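Local coordinates for protein glial cell-derived neurotrophic factor (Rattus norvegicus, PDB 1AGQ) that acts as a neurotrophic growth factor of the cystine-knot, TGF-beta-like family, probably by binding cell-surface receptors as a dimer, at residues H48-V51 with T52-G55. Sequence-based numbering, arbitrary orientation.
Sequences HLNV and TDLG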
loop_
_atom_site.group_PDB
_atom_site.type_symbol
_atom_site.label_atom_id
_atom_site.label_comp_id
_atom_site.label_asym_id
_atom_site.label_seq_id
_atom_site.Cartn_x
_atom_site.Cartn_y
_atom_site.Cartn_z
ATOM N N HIS B 48 11.687 -1.870 15.603
ATOM C CA HIS B 48 11.685 -2.507 16.911
ATOM C C HIS B 48 12.423 -1.566 17.849
ATOM O O HIS B 48 13.558 -1.186 17.572
ATOM C CB HIS B 48 12.399 -3.854 16.871
ATOM C CG HIS B 48 12.552 -4.476 18.226
ATOM N ND1 HIS B 48 13.726 -5.045 18.662
ATOM C CD2 HIS B 48 11.680 -4.562 19.261
ATOM C CE1 HIS B 48 13.575 -5.455 19.909
ATOM N NE2 HIS B 48 12.347 -5.176 20.296
ATOM N N LEU B 49 11.776 -1.179 18.943
ATOM C CA LEU B 49 12.371 -0.257 19.897
ATOM C C LEU B 49 12.171 -0.726 21.327
ATOM O O LEU B 49 11.370 -1.604 21.604
ATOM C CB LEU B 49 11.736 1.132 19.769
ATOM C CG LEU B 49 11.765 1.929 18.451
ATOM C CD1 LEU B 49 10.792 3.083 18.554
ATOM C CD2 LEU B 49 13.160 2.438 18.175
ATOM N N ASN B 50 12.927 -0.125 22.237
ATOM C CA ASN B 50 12.770 -0.421 23.650
ATOM C C ASN B 50 11.828 0.685 24.074
ATOM O O ASN B 50 11.939 1.802 23.596
ATOM C CB ASN B 50 14.096 -0.255 24.394
ATOM C CG ASN B 50 15.135 -1.246 23.940
ATOM O OD1 ASN B 50 16.265 -0.847 23.609
ATOM N ND2 ASN B 50 14.794 -2.509 23.910
ATOM N N VAL B 51 10.898 0.394 24.967
ATOM C CA VAL B 51 10.011 1.446 25.412
ATOM C C VAL B 51 10.840 2.618 25.951
ATOM O O VAL B 51 10.397 3.759 25.924
ATOM C CB VAL B 51 9.055 0.918 26.477
ATOM C CG1 VAL B 51 8.327 2.075 27.163
ATOM C CG2 VAL B 51 8.063 -0.019 25.810
ATOM N N THR B 52 12.050 2.341 26.428
ATOM C CA THR B 52 12.895 3.424 26.920
ATOM C C THR B 52 13.415 4.279 25.747
ATOM O O THR B 52 13.840 5.411 25.944
ATOM C CB THR B 52 14.076 2.873 27.780
ATOM O OG1 THR B 52 14.804 1.871 27.052
ATOM C CG2 THR B 52 13.537 2.243 29.048
ATOM N N ASP B 53 13.365 3.745 24.525
ATOM C CA ASP B 53 13.808 4.483 23.330
ATOM C C ASP B 53 12.801 5.588 22.962
ATOM O O ASP B 53 13.131 6.511 22.219
ATOM C CB ASP B 53 13.918 3.560 22.100
ATOM C CG ASP B 53 15.141 2.660 22.118
ATOM O OD1 ASP B 53 16.194 3.058 22.661
ATOM O OD2 ASP B 53 15.043 1.540 21.566
ATOM N N LEU B 54 11.571 5.482 23.466
ATOM C CA LEU B 54 10.521 6.445 23.142
ATOM C C LEU B 54 10.626 7.814 23.790
ATOM O O LEU B 54 9.879 8.732 23.431
ATOM C CB LEU B 54 9.158 5.851 23.466
ATOM C CG LEU B 54 8.908 4.416 22.998
ATOM C CD1 LEU B 54 7.525 3.985 23.468
ATOM C CD2 LEU B 54 9.028 4.310 21.479
ATOM N N GLY B 55 11.531 7.952 24.751
ATOM C CA GLY B 55 11.710 9.226 25.422
ATOM C C GLY B 55 10.522 9.662 26.251
ATOM O O GLY B 55 10.358 10.853 26.525
#
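Asp53 N donates to Asn50 O at 2.6 Å, a short bond bent at the hydrogen, where strand 43-50 ends and the chain curls into a short 3-10 turn. A second bond between the two residues is nearly straight (170°): Asn50 N gives its hydrogen to Asp53 OD2 at 2.8 Å, meeting the carboxylate oxygen from above its plane. With CG anti to its own carbonyl carbon (chi1 -76°), the aspartate side chain folds back toward the strand end, where its short arm suits the distance to that N-H. Asn50 OD1 lies 3.4 Å from Asp53 OD2, two acceptors with no bond between them, and the amide and carboxylate planes are turned 40° apart. Replacing this aspartate by alanine removes the carboxylate, and the N-H of Asn50 is then likely to lose this acceptor, leaving the turn less firmly tied to the strand.

One residue on, Leu54 N reaches Val51 O at 3.2 Å, continuing the 3-10 pattern. The branched ends of two leucines can reach across the bend, Leu54 CD2 meeting Leu49 CD1 at 3.6 Å, and they also pack on Ile83 and Leu87, respectively, of the second subunit. Compact Val51 is buried against Leu64 of strand 63-70. Backbone bonds thus close the turn, a carboxylate ties it back to the last strand N-H, and aliphatic side chains join it to the dimer interface.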